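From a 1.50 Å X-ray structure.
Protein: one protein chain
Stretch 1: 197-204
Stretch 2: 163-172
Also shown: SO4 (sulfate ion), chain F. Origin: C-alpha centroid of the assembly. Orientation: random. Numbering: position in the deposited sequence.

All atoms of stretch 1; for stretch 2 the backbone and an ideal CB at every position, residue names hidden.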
ATOM      1  N   ILE A 197     -26.190   3.270 -19.979  1.00 11.46           N
ATOM      2  CA  ILE A 197     -27.604   3.468 -20.285  1.00 11.94           C
ATOM      3  C   ILE A 197     -28.482   2.734 -19.275  1.00 11.30           C
ATOM      4  O   ILE A 197     -28.330   1.527 -19.068  1.00 12.98           O
ATOM      5  CB  ILE A 197     -27.969   3.015 -21.732  1.00 12.47           C
ATOM      6  CG1 ILE A 197     -27.160   3.828 -22.751  1.00 13.90           C
ATOM      7  CG2 ILE A 197     -29.486   3.196 -21.966  1.00 12.91           C
ATOM      8  CD1 ILE A 197     -27.432   3.465 -24.217  1.00 13.41           C
ATOM      9  N   HIS A 198     -29.402   3.480 -18.656  1.00 11.08           N
ATOM     10  CA  HIS A 198     -30.206   2.930 -17.579  1.00 11.21           C
ATOM     11  C   HIS A 198     -31.704   3.134 -17.826  1.00 10.86           C
ATOM     12  O   HIS A 198     -32.311   4.105 -17.332  1.00 11.00           O
ATOM     13  CB  HIS A 198     -29.810   3.578 -16.251  1.00 10.81           C
ATOM     14  CG  HIS A 198     -30.178   2.744 -15.065  1.00 11.53           C
ATOM     15  ND1 HIS A 198     -29.258   1.980 -14.382  1.00 12.35           N
ATOM     16  CD2 HIS A 198     -31.377   2.503 -14.479  1.00 12.54           C
ATOM     17  CE1 HIS A 198     -29.863   1.336 -13.400  1.00 12.20           C
ATOM     18  NE2 HIS A 198     -31.153   1.621 -13.446  1.00 13.46           N
ATOM     19  N   PRO A 199     -32.313   2.224 -18.595  1.00 11.18           N
ATOM     20  CA  PRO A 199     -33.748   2.321 -18.860  1.00 11.55           C
ATOM     21  C   PRO A 199     -34.561   2.142 -17.588  1.00 11.21           C
ATOM     22  O   PRO A 199     -34.144   1.418 -16.673  1.00 11.56           O
ATOM     23  CB  PRO A 199     -34.006   1.174 -19.838  1.00 11.83           C
ATOM     24  CG  PRO A 199     -32.650   0.862 -20.439  1.00 11.73           C
ATOM     25  CD  PRO A 199     -31.687   1.090 -19.294  1.00 11.15           C
ATOM     26  N   ILE A 200     -35.703   2.818 -17.522  1.00 10.10           N
ATOM     27  CA  ILE A 200     -36.545   2.796 -16.336  1.00 10.46           C
ATOM     28  C   ILE A 200     -38.026   2.675 -16.694  1.00 11.16           C
ATOM     29  O   ILE A 200     -38.437   2.992 -17.825  1.00 11.42           O
ATOM     30  CB  ILE A 200     -36.357   4.054 -15.447  1.00 11.43           C
ATOM     31  CG1 ILE A 200     -36.844   5.320 -16.171  1.00 12.34           C
ATOM     32  CG2 ILE A 200     -34.905   4.174 -15.010  1.00 10.65           C
ATOM     33  CD1 ILE A 200     -36.992   6.525 -15.297  1.00 15.44           C
ATOM     34  N   CYS A 201     -38.812   2.173 -15.750  1.00 10.82           N
ATOM     35  CA  CYS A 201     -40.276   2.324 -15.829  1.00 11.00           C
ATOM     36  C   CYS A 201     -40.880   2.382 -14.431  1.00 10.90           C
ATOM     37  O   CYS A 201     -40.228   2.021 -13.446  1.00 12.10           O
ATOM     38  CB  CYS A 201     -40.925   1.213 -16.652  1.00 11.00           C
ATOM     39  SG  CYS A 201     -40.617  -0.453 -16.036  1.00 12.11           S
ATOM     40  N   LEU A 202     -42.119   2.863 -14.316  1.00 11.79           N
ATOM     41  CA  LEU A 202     -42.739   2.977 -12.997  1.00 12.95           C
ATOM     42  C   LEU A 202     -43.400   1.675 -12.538  1.00 13.12           C
ATOM     43  O   LEU A 202     -43.586   1.471 -11.328  1.00 14.46           O
ATOM     44  CB  LEU A 202     -43.755   4.124 -12.950  1.00 13.79           C
ATOM     45  CG  LEU A 202     -43.165   5.523 -13.181  1.00 15.87           C
ATOM     46  CD1 LEU A 202     -44.240   6.602 -12.965  1.00 17.55           C
ATOM     47  CD2 LEU A 202     -41.945   5.762 -12.303  1.00 17.41           C
ATOM     48  N   GLU A 203     -43.763   0.806 -13.479  1.00 12.35           N
ATOM     49  CA  GLU A 203     -44.225  -0.547 -13.125  1.00 13.31           C
ATOM     50  C   GLU A 203     -43.081  -1.308 -12.459  1.00 12.70           C
ATOM     51  O   GLU A 203     -41.960  -1.261 -12.946  1.00 12.88           O
ATOM     52  CB  GLU A 203     -44.703  -1.333 -14.355  1.00 12.66           C
ATOM     53  CG  GLU A 203     -45.330  -2.676 -13.971  1.00 14.61           C
ATOM     54  CD  GLU A 203     -45.658  -3.595 -15.152  1.00 15.70           C
ATOM     55  OE1 GLU A 203     -45.168  -3.389 -16.269  1.00 14.87           O
ATOM     56  OE2 GLU A 203     -46.405  -4.576 -14.941  1.00 19.30           O
ATOM     57  N   THR A 204     -43.373  -2.033 -11.382  1.00 12.94           N
ATOM     58  CA  THR A 204     -42.320  -2.755 -10.668  1.00 12.84           C
ATOM     59  C   THR A 204     -42.709  -4.192 -10.334  1.00 13.23           C
ATOM     60  O   THR A 204     -43.903  -4.520 -10.214  1.00 15.03           O
ATOM     61  CB  THR A 204     -41.936  -2.039  -9.358  1.00 13.71           C
ATOM     62  OG1 THR A 204     -43.084  -1.953  -8.507  1.00 13.97           O
ATOM     63  CG2 THR A 204     -41.427  -0.621  -9.614  1.00 13.68           C
ATOM     64  N   UNK A 163     -22.048   9.474 -14.977  1.00 14.14           N
ATOM     65  CA  UNK A 163     -23.064   9.786 -15.976  1.00 12.86           C
ATOM     66  C   UNK A 163     -23.742   8.541 -16.525  1.00 12.16           C
ATOM     67  O   UNK A 163     -23.075   7.615 -17.010  1.00 11.80           O
ATOM     68  CB  UNK A 163     -22.440  10.580 -17.126  1.00 12.86           C
ATOM     69  N   UNK A 164     -25.074   8.536 -16.460  1.00 11.70           N
ATOM     70  CA  UNK A 164     -25.890   7.484 -17.078  1.00 11.68           C
ATOM     71  C   UNK A 164     -27.026   8.146 -17.875  1.00 12.97           C
ATOM     72  O   UNK A 164     -27.327   9.313 -17.660  1.00 13.46           O
ATOM     73  CB  UNK A 164     -26.448   6.529 -16.021  1.00 11.68           C
ATOM     74  N   UNK A 165     -27.630   7.411 -18.799  1.00 11.95           N
ATOM     75  CA  UNK A 165     -28.784   7.922 -19.546  1.00 11.43           C
ATOM     76  C   UNK A 165     -30.038   7.259 -19.008  1.00 10.70           C
ATOM     77  O   UNK A 165     -30.185   6.027 -19.081  1.00 11.70           O
ATOM     78  CB  UNK A 165     -28.636   7.669 -21.048  1.00 11.43           C
ATOM     79  N   UNK A 166     -30.934   8.071 -18.450  1.00 10.08           N
ATOM     80  CA  UNK A 166     -32.220   7.577 -18.002  1.00 10.89           C
ATOM     81  C   UNK A 166     -33.144   7.514 -19.227  1.00 11.28           C
ATOM     82  O   UNK A 166     -33.447   8.550 -19.824  1.00 11.55           O
ATOM     83  CB  UNK A 166     -32.803   8.463 -16.899  1.00 10.89           C
ATOM     84  N   UNK A 167     -33.572   6.307 -19.594  1.00 11.37           N
ATOM     85  CA  UNK A 167     -34.408   6.059 -20.766  1.00 11.66           C
ATOM     86  C   UNK A 167     -35.763   5.460 -20.338  1.00 11.44           C
ATOM     87  O   UNK A 167     -35.870   4.245 -20.103  1.00 11.78           O
ATOM     88  CB  UNK A 167     -33.692   5.124 -21.742  1.00 11.66           C
ATOM     89  N   UNK A 168     -36.794   6.307 -20.216  1.00 11.46           N
ATOM     90  CA  UNK A 168     -38.112   5.776 -19.838  1.00 10.98           C
ATOM     91  C   UNK A 168     -38.698   4.850 -20.911  1.00 11.89           C
ATOM     92  O   UNK A 168     -38.783   5.234 -22.093  1.00 11.78           O
ATOM     93  CB  UNK A 168     -39.081   6.930 -19.573  1.00 10.98           C
ATOM     94  N   UNK A 169     -39.072   3.636 -20.501  1.00 12.23           N
ATOM     95  CA  UNK A 169     -39.764   2.684 -21.380  1.00 11.90           C
ATOM     96  C   UNK A 169     -41.172   2.378 -20.837  1.00 11.95           C
ATOM     97  O   UNK A 169     -41.496   2.704 -19.693  1.00 11.93           O
ATOM     98  CB  UNK A 169     -38.953   1.393 -21.513  1.00 11.90           C
ATOM     99  N   UNK A 170     -42.016   1.785 -21.670  1.00 12.88           N
ATOM    100  CA  UNK A 170     -43.430   1.670 -21.333  1.00 13.13           C
ATOM    101  C   UNK A 170     -43.719   0.828 -20.089  1.00 13.42           C
ATOM    102  O   UNK A 170     -44.522   1.228 -19.254  1.00 14.28           O
ATOM    103  CB  UNK A 170     -44.182   1.074 -22.525  1.00 13.13           C
ATOM    104  N   UNK A 171     -43.065  -0.325 -19.965  1.00 12.98           N
ATOM    105  CA  UNK A 171     -43.397  -1.259 -18.880  1.00 13.28           C
ATOM    106  C   UNK A 171     -42.382  -2.384 -18.719  1.00 13.10           C
ATOM    107  O   UNK A 171     -41.363  -2.407 -19.422  1.00 12.67           O
ATOM    108  CB  UNK A 171     -44.781  -1.864 -19.125  1.00 13.28           C
ATOM    109  N   UNK A 172     -42.660  -3.327 -17.805  1.00 12.85           N
ATOM    110  CA  UNK A 172     -41.726  -4.433 -17.547  1.00 12.45           C
ATOM    111  C   UNK A 172     -41.573  -5.386 -18.726  1.00 12.94           C
ATOM    112  O   UNK A 172     -40.482  -5.922 -18.967  1.00 12.91           O
ATOM    113  CB  UNK A 172     -42.189  -5.224 -16.322  1.00 12.45           C
TER
HETATM  114  S   SO4 F 303     -18.283   8.830 -15.464  0.50 15.78           S
HETATM  115  O1  SO4 F 303     -17.081   9.218 -14.726  0.50 16.03           O
HETATM  116  O2  SO4 F 303     -18.786   7.568 -14.946  0.50 15.21           O
HETATM  117  O3  SO4 F 303     -19.267   9.886 -15.399  0.50 14.27           O
HETATM  118  O4  SO4 F 303     -17.957   8.646 -16.872  0.50 15.90           O

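Position 163 has no atom of stretch 1 within 5.5 Å of its ideal CB, so this contact hardly limits the choice. The residue is Trp163, whose backbone N donates a hydrogen bond to sulfate O3 (2.8 Å), a bond any residue but proline could make.

At 164 the extended backbone (phi/psi -132/161) sends CA-to-CB sideways, 4.5 Å from His198 CB. A small or beta-branched residue, polar or not, would fit beside the histidine. Thr164 is found; its OG1 lies 3.4 Å from His198 CB.

From 165 the strands run parallel, and side chains alternate between the two faces of the sheet. The CB of 165 falls on the face of Ile197 and Pro199, 4.4 Å from Ile197 CA, next to an aliphatic chain; valine, isoleucine or leucine would suit. Val165 places CG2 4.4 Å from Ile197 CG1, while its carbonyl O accepts a hydrogen bond from His198 N (2.7 Å).

Position 166 turns to the other face, that of His198 and Ile200. Its ideal CB is 4.9 Å from Ile200 CD1, which favours an apolar chain, branched or long. Ile166, with chi1 and chi2 both m, brings CG2 to 3.4 Å from Ile200 CD1, and its CD1 reaches 4.3 Å from His198 CB. The CA also makes a CA-H...O contact with His198 O (3.5 Å).

The CB of 167 returns to the first face, 4.0 Å from Pro199 CA and 4.6 Å from Ile197 CG2. Between two apolar residues, a compact beta-branched chain is a natural choice. Val167 meets both: CG2 is 3.7 Å from Ile197 CG2, and CB is 4.3 Å from Pro199 CB. Its N donates only a weak bond to His198 O (3.4 Å), whereas its O accepts from Ile200 N at 3.0 Å.

At 168 phi is -65°, compatible with proline, and the backbone N has no acceptor in stretch 1; many other residues would also be possible. Pro168 sets CG 4.4 Å from Ile200 CG1 without costing the ladder a hydrogen bond.

Position 169 must keep its amide, since the N donates to Ile200 O (2.8 Å, 175°). Its CB points sideways near Pro199 and Cys201, where a modest aliphatic chain fits. Val169 approaches both, CG1 at 4.3 Å from Pro199 CB and CG2 at 4.3 Å from Cys201 CB.

The CB of 170 points away, leaving room for a long polar chain such as Lys170. Its carbonyl O accepts from a water that in turn accepts from Glu203 N.

At 171 the ideal CB is only 3.3 Å from Glu203 OE1, which favours a short side chain whose end turns away from the carboxylate; Asn, Asp, Ser or Thr would all suit this position before a helix. Asn171 is the deposited residue, and it caps a backbone N just past the stretch.

Position 172 offers its N to Glu203 OE1 (2.9 Å, 174°), excluding proline, and lies near Cys201 SG, which suits an aliphatic chain. Leu172 puts CD2 3.8 Å from Cys201 SG and CD1 3.7 Å from Thr204 C.

Stretch 2, residues 163-172: WTVIVPVKNL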
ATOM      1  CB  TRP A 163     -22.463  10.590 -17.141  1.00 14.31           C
ATOM      2  CG  TRP A 163     -22.192  12.035 -16.810  1.00 14.62           C
ATOM      3  CD1 TRP A 163     -20.978  12.607 -16.537  1.00 15.39           C
ATOM      4  CD2 TRP A 163     -23.163  13.088 -16.710  1.00 14.75           C
ATOM      5  NE1 TRP A 163     -21.136  13.944 -16.259  1.00 16.02           N
ATOM      6  CE2 TRP A 163     -22.465  14.270 -16.376  1.00 15.38           C
ATOM      7  CE3 TRP A 163     -24.559  13.145 -16.874  1.00 13.83           C
ATOM      8  CZ2 TRP A 163     -23.109  15.489 -16.194  1.00 15.94           C
ATOM      9  CZ3 TRP A 163     -25.203  14.362 -16.700  1.00 14.74           C
ATOM     10  CH2 TRP A 163     -24.473  15.519 -16.363  1.00 15.15           C
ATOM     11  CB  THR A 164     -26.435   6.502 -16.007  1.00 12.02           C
ATOM     12  OG1 THR A 164     -26.853   5.288 -16.631  1.00 10.99           O
ATOM     13  CG2 THR A 164     -27.590   7.123 -15.207  1.00 10.73           C
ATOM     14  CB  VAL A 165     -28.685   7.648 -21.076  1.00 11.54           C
ATOM     15  CG1 VAL A 165     -29.799   8.374 -21.819  1.00 12.83           C
ATOM     16  CG2 VAL A 165     -27.330   8.099 -21.626  1.00 11.52           C
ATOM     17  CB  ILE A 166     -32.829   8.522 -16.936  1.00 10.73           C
ATOM     18  CG1 ILE A 166     -31.929   8.618 -15.681  1.00 10.71           C
ATOM     19  CG2 ILE A 166     -34.237   8.073 -16.566  1.00 10.79           C
ATOM     20  CD1 ILE A 166     -31.693   7.254 -14.982  1.00 11.24           C
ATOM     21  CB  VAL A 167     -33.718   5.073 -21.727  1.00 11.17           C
ATOM     22  CG1 VAL A 167     -34.555   4.889 -22.997  1.00 11.43           C
ATOM     23  CG2 VAL A 167     -32.326   5.570 -22.086  1.00 13.04           C
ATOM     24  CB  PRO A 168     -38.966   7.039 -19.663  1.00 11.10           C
ATOM     25  CG  PRO A 168     -37.940   8.159 -19.382  1.00 11.64           C
ATOM     26  CD  PRO A 168     -36.795   7.784 -20.298  1.00 10.42           C
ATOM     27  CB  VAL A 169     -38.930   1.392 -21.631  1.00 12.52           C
ATOM     28  CG1 VAL A 169     -37.568   1.740 -22.233  1.00 12.79           C
ATOM     29  CG2 VAL A 169     -38.767   0.618 -20.343  1.00 12.70           C
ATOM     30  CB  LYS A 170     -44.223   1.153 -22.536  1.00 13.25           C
ATOM     31  CG  LYS A 170     -44.536   2.243 -23.571  1.00 14.47           C
ATOM     32  CD  LYS A 170     -45.228   1.640 -24.799  1.00 15.31           C
ATOM     33  CE  LYS A 170     -45.846   2.723 -25.679  1.00 17.24           C
ATOM     34  NZ  LYS A 170     -44.897   3.747 -26.128  1.00 19.38           N
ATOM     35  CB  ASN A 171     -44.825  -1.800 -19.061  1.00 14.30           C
ATOM     36  CG  ASN A 171     -45.042  -2.452 -20.404  1.00 15.45           C
ATOM     37  OD1 ASN A 171     -44.140  -3.061 -20.978  1.00 15.07           O
ATOM     38  ND2 ASN A 171     -46.255  -2.321 -20.923  1.00 17.86           N
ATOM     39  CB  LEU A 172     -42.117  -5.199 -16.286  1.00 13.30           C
ATOM     40  CG  LEU A 172     -42.058  -4.409 -14.991  1.00 13.79           C
ATOM     41  CD1 LEU A 172     -42.683  -5.232 -13.858  1.00 14.27           C
ATOM     42  CD2 LEU A 172     -40.619  -3.952 -14.655  1.00 13.81           C
TER
HETATM   43  O   HOH W   1     -44.533   1.549 -16.364  1.00 15.05           O
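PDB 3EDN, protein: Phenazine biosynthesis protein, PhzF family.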